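Local atomic coordinates of SusD superfamily protein (PDB entry 3HDX), a protein that probably binds polysaccharides or their fragments at the outer membrane of Bacteroides thetaiotaomicron, consistent with a role in carbohydrate use. Residues A214-Y219 with A371-A376; T381-Y386 with E410-E415; V126-D131 with R430-V435. All blocks are in the same frame, centred on the assembly; numbering follows the deposited sequence. Where two conformers were deposited one is given.

Overall arrangement
All three contacts are buried and join helices, but no two join the same pair, and their chemistry differs with depth. Interactions 1 and 2 lie on the same side of the chain's centre, their own centres about 11 Å apart, and touch: Leu374 and Cys375 of one pack on Tyr386, Ala383 and Ile413 of the other, and helices 363-376 and 380-391 follow each other in the chain. Both use small or aliphatic groups, interaction 1 adding the stem of a glutamate. Interaction 3 is the most central, about 11 Å from the chain's centre against 19 and 23 Å, and is the polar one, with a cation-pi stack and bridging waters; the chain between its segments contains both other contacts.

Interaction 1 (A214-Y219 with A371-A376); sequences AEAETY and AEALCA
Glu217 lays its aliphatic stem over the Ala373-Leu374 step of the facing helix, and the backbones come close beneath it: the CA atoms of Glu217 and Ala373 are 5.4 Å apart. The side chains of Ala216, Glu217 and Ala373 all leave the backbone toward the other segment. Glu217 CB sits 3.8 Å from Ala373 CB, a methyl-to-methylene contact, while the methyl of Ala216 approaches the same Ala373 CB more loosely, at 4.4 Å. Ala373 thus meets two successive residues of 214-219.

Leu374 approaches differently. It leaves its backbone along the flank of the interface, but with chi1 at -74° CG stands opposite the carbonyl carbon, and the branch bearing CD2 returns to the contact. Leu374 CD2 touches Glu217 CG at 3.7 Å, the two side chains crossing obliquely. The segment axes approach to 8.6 Å with 142° between their N-to-C directions, so 214-219 and 371-376, about 150 residues apart in sequence, run roughly antiparallel. Such close helix packing over alanine is consistent with the TPR-related helical framework to which SusD proteins belong.

The Glu217 chain folds at chi2 (-74°), which brings its carboxylate back alongside the leucine: Glu217 OE2 lies 3.7 Å from Leu374 CD2, an apolar neighbour that offers it no bond. Its charge is met instead by Arg370, one residue ahead of 371-376, in a salt bridge from OE2 to the arginine NE. The glutamate therefore works with both halves, methylenes on the leucine and alanine, carboxylate on Arg370 of helix 363-376, the helix that also carries Leu374. Beyond Leu374, helix 380-391 supplies Ala383 and Tyr386 as further packing partners, while Tyr219 turns to Leu203, Ala204 and Cys207 of helix 196-209.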
# COMPACT_ATOMS: atom_id res chain seq x y z
N ALA A 214 -1.01 19.54 6.91
CA ALA A 214 -1.31 20.62 5.98
C ALA A 214 -1.01 20.16 4.53
O ALA A 214 -1.86 20.30 3.64
CB ALA A 214 -0.51 21.90 6.33
N GLU A 215 0.16 19.57 4.32
CA GLU A 215 0.55 19.06 3.01
C GLU A 215 -0.25 17.81 2.63
O GLU A 215 -0.71 17.66 1.47
CB GLU A 215 2.05 18.84 2.89
CG GLU A 215 2.83 20.13 2.94
CD GLU A 215 4.37 19.95 2.76
OE1 GLU A 215 4.87 18.88 2.42
OE2 GLU A 215 5.12 20.89 3.00
N ALA A 216 -0.51 16.93 3.61
CA ALA A 216 -1.31 15.74 3.33
C ALA A 216 -2.71 16.12 2.82
O ALA A 216 -3.25 15.50 1.91
CB ALA A 216 -1.43 14.82 4.55
N GLU A 217 -3.29 17.15 3.43
CA GLU A 217 -4.64 17.60 3.05
C GLU A 217 -4.61 18.15 1.61
O GLU A 217 -5.48 17.79 0.79
CB GLU A 217 -5.14 18.64 4.07
CG GLU A 217 -6.65 18.89 4.06
CD GLU A 217 -7.15 19.69 2.89
OE1 GLU A 217 -6.39 20.56 2.39
OE2 GLU A 217 -8.35 19.43 2.50
N THR A 218 -3.61 18.98 1.30
CA THR A 218 -3.51 19.57 -0.04
C THR A 218 -3.33 18.51 -1.13
O THR A 218 -3.98 18.55 -2.18
CB THR A 218 -2.32 20.55 -0.09
OG1 THR A 218 -2.58 21.61 0.85
CG2 THR A 218 -2.18 21.12 -1.50
N TYR A 219 -2.46 17.57 -0.88
CA TYR A 219 -2.23 16.51 -1.85
C TYR A 219 -3.42 15.57 -2.00
O TYR A 219 -3.77 15.18 -3.11
CB TYR A 219 -0.96 15.71 -1.53
CG TYR A 219 0.33 16.51 -1.63
CD1 TYR A 219 0.58 17.34 -2.72
CD2 TYR A 219 1.32 16.38 -0.65
CE1 TYR A 219 1.78 18.06 -2.80
CE2 TYR A 219 2.51 17.07 -0.75
CZ TYR A 219 2.73 17.92 -1.81
OH TYR A 219 3.93 18.60 -1.93
N ALA A 371 -9.99 13.33 5.51
CA ALA A 371 -10.73 13.50 6.78
C ALA A 371 -9.80 13.52 8.00
O ALA A 371 -9.88 14.40 8.85
CB ALA A 371 -11.83 12.44 6.91
N GLU A 372 -8.88 12.56 8.06
CA GLU A 372 -7.88 12.50 9.11
C GLU A 372 -7.08 13.82 9.17
O GLU A 372 -6.93 14.39 10.26
CB GLU A 372 -6.96 11.30 8.83
CG GLU A 372 -5.68 11.15 9.64
CD GLU A 372 -4.82 9.98 9.16
OE1 GLU A 372 -5.35 9.04 8.49
OE2 GLU A 372 -3.62 10.01 9.47
N ALA A 373 -6.61 14.28 8.01
CA ALA A 373 -5.81 15.50 7.92
C ALA A 373 -6.59 16.74 8.39
O ALA A 373 -6.08 17.54 9.15
CB ALA A 373 -5.26 15.70 6.49
N LEU A 374 -7.85 16.82 7.98
CA LEU A 374 -8.70 17.96 8.35
C LEU A 374 -8.92 17.99 9.87
O LEU A 374 -8.81 19.04 10.49
CB LEU A 374 -10.01 17.95 7.57
CG LEU A 374 -9.87 18.36 6.11
CD1 LEU A 374 -11.10 17.96 5.31
CD2 LEU A 374 -9.60 19.88 6.00
N CYS A 375 -9.14 16.82 10.48
CA CYS A 375 -9.20 16.77 11.95
C CYS A 375 -7.91 17.21 12.60
O CYS A 375 -7.92 18.00 13.57
CB CYS A 375 -9.53 15.38 12.42
SG CYS A 375 -11.23 14.92 12.12
N ALA A 376 -6.79 16.73 12.06
CA ALA A 376 -5.48 17.10 12.57
C ALA A 376 -5.25 18.62 12.55
O ALA A 376 -4.60 19.19 13.44
CB ALA A 376 -4.35 16.34 11.85

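Interaction 2 (T381-Y386 with E410-E415)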
# COMPACT_ATOMS: atom_id res chain seq x y z
N THR A 381 -15.32 19.85 11.30
CA THR A 381 -16.59 19.99 10.61
C THR A 381 -16.44 19.64 9.13
O THR A 381 -17.26 18.98 8.55
CB THR A 381 -17.18 21.41 10.83
OG1 THR A 381 -17.07 21.78 12.22
CG2 THR A 381 -18.61 21.44 10.39
N GLU A 382 -15.33 20.08 8.52
CA GLU A 382 -15.06 19.76 7.13
C GLU A 382 -14.73 18.26 6.92
O GLU A 382 -15.06 17.69 5.89
CB GLU A 382 -13.93 20.64 6.61
CG GLU A 382 -14.25 22.14 6.61
CD GLU A 382 -13.02 22.97 6.35
OE1 GLU A 382 -12.48 22.76 5.25
OE2 GLU A 382 -12.56 23.74 7.24
N ALA A 383 -14.09 17.62 7.91
CA ALA A 383 -13.74 16.21 7.81
C ALA A 383 -14.97 15.32 7.66
O ALA A 383 -14.93 14.29 6.95
CB ALA A 383 -12.94 15.79 9.05
N VAL A 384 -16.06 15.71 8.32
CA VAL A 384 -17.28 14.90 8.35
C VAL A 384 -17.83 14.63 6.97
O VAL A 384 -18.24 13.50 6.70
CB VAL A 384 -18.37 15.52 9.31
CG1 VAL A 384 -19.71 14.81 9.16
CG2 VAL A 384 -17.89 15.48 10.77
N SER A 385 -17.81 15.64 6.09
CA SER A 385 -18.34 15.41 4.73
C SER A 385 -17.58 14.30 4.00
O SER A 385 -18.19 13.48 3.35
CB SER A 385 -18.37 16.68 3.88
OG SER A 385 -17.07 17.11 3.58
N TYR A 386 -16.27 14.23 4.19
CA TYR A 386 -15.43 13.20 3.54
C TYR A 386 -15.69 11.81 4.14
O TYR A 386 -15.78 10.83 3.42
CB TYR A 386 -13.96 13.61 3.56
CG TYR A 386 -13.80 14.90 2.78
CD1 TYR A 386 -13.96 14.91 1.40
CD2 TYR A 386 -13.52 16.10 3.43
CE1 TYR A 386 -13.87 16.12 0.66
CE2 TYR A 386 -13.42 17.28 2.73
CZ TYR A 386 -13.60 17.29 1.34
OH TYR A 386 -13.52 18.52 0.70
N GLU A 410 -11.28 14.35 18.89
CA GLU A 410 -10.66 13.04 19.09
C GLU A 410 -11.67 11.90 18.84
O GLU A 410 -11.32 10.87 18.25
CB GLU A 410 -9.98 12.98 20.45
CG GLU A 410 -8.77 13.90 20.58
CD GLU A 410 -9.09 15.40 20.73
OE1 GLU A 410 -10.15 15.78 21.30
OE2 GLU A 410 -8.30 16.22 20.22
N SER A 411 -12.94 12.12 19.20
CA SER A 411 -13.99 11.12 18.95
C SER A 411 -14.14 10.92 17.43
O SER A 411 -14.29 9.78 16.96
CB SER A 411 -15.36 11.54 19.53
OG SER A 411 -15.34 11.59 20.95
N LEU A 412 -14.11 12.03 16.67
CA LEU A 412 -14.21 11.95 15.21
C LEU A 412 -12.96 11.29 14.61
O LEU A 412 -13.08 10.45 13.72
CB LEU A 412 -14.48 13.35 14.61
CG LEU A 412 -14.54 13.41 13.07
CD1 LEU A 412 -15.62 12.44 12.58
CD2 LEU A 412 -14.84 14.83 12.56
N ILE A 413 -11.78 11.65 15.10
CA ILE A 413 -10.53 10.98 14.63
C ILE A 413 -10.63 9.47 14.85
O ILE A 413 -10.39 8.70 13.92
CB ILE A 413 -9.26 11.55 15.31
CG1 ILE A 413 -8.98 12.96 14.82
CG2 ILE A 413 -8.02 10.61 15.07
CD1 ILE A 413 -7.99 13.73 15.73
N ALA A 414 -11.07 9.06 16.03
CA ALA A 414 -11.16 7.62 16.34
C ALA A 414 -12.12 6.95 15.32
O ALA A 414 -11.83 5.87 14.79
CB ALA A 414 -11.57 7.37 17.80
N GLU A 415 -13.25 7.60 15.03
CA GLU A 415 -14.22 7.03 14.09
C GLU A 415 -13.71 6.95 12.64
O GLU A 415 -13.98 5.96 11.95
CB GLU A 415 -15.58 7.72 14.18
CG GLU A 415 -16.65 7.11 13.29
CD GLU A 415 -16.94 5.65 13.56
OE1 GLU A 415 -16.66 5.13 14.68
OE2 GLU A 415 -17.45 5.01 12.62
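Leu412 reaches helix 380-391 with a single methyl, CD2, which meets two consecutive residues. The closer is Val384, whose CG2 lies 3.6 Å from Leu412 CD2; Ala383 CB is next, 4.1 Å from the same methyl. The contact is wholly apolar, and no hydrogen bond crosses it. Leu412 and Ala383 both leave their backbones toward the opposite segment, whereas Val384 sets out along the interface, and its CG2 branch makes the contact. With chi1 of Leu412 at 177°, CG is extended away from the backbone N, and that reach spans backbones whose nearest CA atoms, in Val384 and Leu412, are 8.1 Å apart.

Further side chains pack on the same groups from outside the two segments. Helix 401-405 contributes Phe401 against Val384 and Phe405 against Leu412, and Leu412 also touches Ser380 and Leu387. Cys375 of helix 363-376 packs on both Ala383 and Leu412, so a third helix contacts the two partners together. Helices 380-391 and 409-423, with the short helix 401-405 between them in the chain and small and branched aliphatic side chains at their interface, are consistent with the TPR-related helical packing of the SusD family.

Interaction 3 (V126-D131 with R430-V435). With EDO (1,2-ethanediol), chain E.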
# COMPACT_ATOMS: atom_id res chain seq x y z
N VAL A 126 10.88 2.82 4.74
CA VAL A 126 10.97 3.68 5.94
C VAL A 126 9.85 3.39 6.93
O VAL A 126 10.09 3.35 8.16
CB VAL A 126 11.08 5.19 5.57
CG1 VAL A 126 10.71 6.11 6.78
CG2 VAL A 126 12.48 5.47 4.97
N ARG A 127 8.65 3.08 6.43
CA ARG A 127 7.58 2.73 7.36
C ARG A 127 7.88 1.42 8.10
O ARG A 127 7.44 1.24 9.24
CB ARG A 127 6.24 2.56 6.67
CG ARG A 127 5.67 3.83 6.05
CD ARG A 127 4.18 3.63 5.75
NE ARG A 127 3.97 2.51 4.85
CZ ARG A 127 2.79 2.21 4.29
NH1 ARG A 127 1.71 2.94 4.50
NH2 ARG A 127 2.71 1.17 3.49
N ILE A 128 8.60 0.50 7.43
CA ILE A 128 8.91 -0.82 7.98
C ILE A 128 10.09 -0.80 8.96
O ILE A 128 9.98 -1.33 10.06
CB ILE A 128 9.11 -1.87 6.84
CG1 ILE A 128 7.80 -2.10 6.09
CG2 ILE A 128 9.63 -3.20 7.38
CD1 ILE A 128 7.92 -2.97 4.87
N TRP A 129 11.20 -0.21 8.53
CA TRP A 129 12.46 -0.25 9.27
C TRP A 129 12.86 1.06 9.94
O TRP A 129 13.71 1.06 10.81
CB TRP A 129 13.62 -0.72 8.36
CG TRP A 129 13.57 -2.17 8.00
CD1 TRP A 129 13.99 -3.23 8.78
CD2 TRP A 129 13.12 -2.74 6.77
NE1 TRP A 129 13.78 -4.41 8.11
CE2 TRP A 129 13.25 -4.13 6.87
CE3 TRP A 129 12.58 -2.20 5.60
CZ2 TRP A 129 12.86 -4.98 5.85
CZ3 TRP A 129 12.18 -3.05 4.59
CH2 TRP A 129 12.34 -4.42 4.71
N GLY A 130 12.24 2.17 9.54
CA GLY A 130 12.65 3.48 10.05
C GLY A 130 13.87 3.96 9.25
O GLY A 130 13.81 4.10 8.03
N ASP A 131 14.99 4.17 9.93
CA ASP A 131 16.20 4.62 9.28
C ASP A 131 16.67 3.54 8.31
O ASP A 131 16.69 2.36 8.65
CB ASP A 131 17.31 4.89 10.29
CG ASP A 131 17.01 5.98 11.31
OD1 ASP A 131 16.03 6.77 11.18
OD2 ASP A 131 17.83 6.05 12.27
N ARG A 430 -3.90 -1.40 8.09
CA ARG A 430 -4.24 -1.37 9.52
C ARG A 430 -3.09 -1.01 10.46
O ARG A 430 -3.24 -0.17 11.32
CB ARG A 430 -4.91 -2.67 9.92
CG ARG A 430 -5.33 -2.79 11.34
CD ARG A 430 -6.31 -1.72 11.83
NE ARG A 430 -6.69 -2.01 13.20
CZ ARG A 430 -7.27 -1.18 14.07
NH1 ARG A 430 -7.62 0.05 13.76
NH2 ARG A 430 -7.53 -1.63 15.29
N TRP A 431 -1.97 -1.67 10.31
CA TRP A 431 -0.83 -1.43 11.22
C TRP A 431 -0.33 0.03 11.12
O TRP A 431 -0.17 0.70 12.12
CB TRP A 431 0.32 -2.42 10.95
CG TRP A 431 1.57 -1.98 11.62
CD1 TRP A 431 2.66 -1.46 11.01
CD2 TRP A 431 1.81 -1.88 13.04
NE1 TRP A 431 3.58 -1.06 11.95
CE2 TRP A 431 3.08 -1.31 13.21
CE3 TRP A 431 1.07 -2.22 14.16
CZ2 TRP A 431 3.65 -1.10 14.47
CZ3 TRP A 431 1.62 -2.00 15.43
CH2 TRP A 431 2.90 -1.45 15.57
N TYR A 432 -0.11 0.50 9.90
CA TYR A 432 0.37 1.86 9.69
C TYR A 432 -0.67 2.88 10.22
O TYR A 432 -0.32 3.88 10.84
CB TYR A 432 0.70 2.11 8.23
CG TYR A 432 1.63 1.09 7.66
CD1 TYR A 432 2.94 0.98 8.12
CD2 TYR A 432 1.17 0.15 6.73
CE1 TYR A 432 3.77 -0.00 7.63
CE2 TYR A 432 2.00 -0.83 6.22
CZ TYR A 432 3.31 -0.92 6.69
OH TYR A 432 4.16 -1.87 6.16
N ASP A 433 -1.94 2.59 9.95
CA ASP A 433 -3.05 3.39 10.45
C ASP A 433 -3.07 3.42 11.97
O ASP A 433 -3.32 4.47 12.57
CB ASP A 433 -4.38 2.86 9.94
CG ASP A 433 -4.62 3.15 8.46
OD1 ASP A 433 -3.82 3.84 7.79
OD2 ASP A 433 -5.66 2.70 7.94
N LEU A 434 -2.76 2.28 12.63
CA LEU A 434 -2.74 2.27 14.11
C LEU A 434 -1.70 3.23 14.65
O LEU A 434 -1.95 3.90 15.66
CB LEU A 434 -2.48 0.85 14.62
CG LEU A 434 -3.71 -0.05 14.73
CD1 LEU A 434 -3.27 -1.49 14.97
CD2 LEU A 434 -4.61 0.43 15.88
N VAL A 435 -0.54 3.27 13.97
CA VAL A 435 0.55 4.18 14.37
C VAL A 435 0.12 5.65 14.15
O VAL A 435 0.24 6.48 15.05
CB VAL A 435 1.88 3.84 13.65
CG1 VAL A 435 2.97 4.90 13.95
CG2 VAL A 435 2.38 2.40 14.00
C1 EDO E . -8.38 1.32 17.43
O1 EDO E . -8.84 0.87 16.14
C2 EDO E . -8.64 0.28 18.48
O2 EDO E . -7.90 -0.90 18.13
O HOH W 1 5.37 0.08 4.39
O HOH W 2 6.31 -0.81 10.66
O HOH W 3 5.70 1.24 11.51
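Arg127, near the C-terminal end of helix 104-129, and Tyr432, in the first turn of helix 430-441, have the closest CA atoms of the two segments, 7.6 Å apart, a spacing bridged by the two side chains stacked between them. The guanidinium of Arg127 lies flat over one face of the Tyr432 ring. Its plane is turned only 5° from that of the ring, and Arg127 CZ stands 3.6 Å from the ring centroid, 12° off the normal: a cation-pi stack with CZ almost over the ring centre. A bend at chi3 (-58°) turns NE and the guanidinium flat onto the ring, while Arg127 CD, 4.2 Å from the Tyr432 centroid, adds a CH-pi contact over the same face. Ile128 meets the far end of the tyrosine, its CG1 lying 3.6 Å from Tyr432 OH.

Water completes the grip. Arg127 NE donates to one water at 2.8 Å, which also makes a weak bond with Tyr432 OH, so a solvent bridge ties the rims of the stacked groups. Two further water positions each bridge Arg127 O, as acceptor, and Trp431 NE1, as donor; they lie too close together to be filled at once and are probably alternatives. Replacing Tyr432 with an alanine would probably leave the buried guanidinium without its aromatic face, remove one end of the first water bridge, and open a gap beside Ile128.

At the start of its segment, Arg430 grips a 1,2-ethanediol, probably a crystallisation additive, through NH1 and NH2; Glu418 also bonds to it. Around the stack, Trp209 of helix 196-209 touches both Arg127 and Tyr432, and Cys38 of helix 34-41 touches both Ile128 and Tyr432. The contact therefore joins helices 104-129 and 430-441 within a group of four helices drawn from distant parts of the chain.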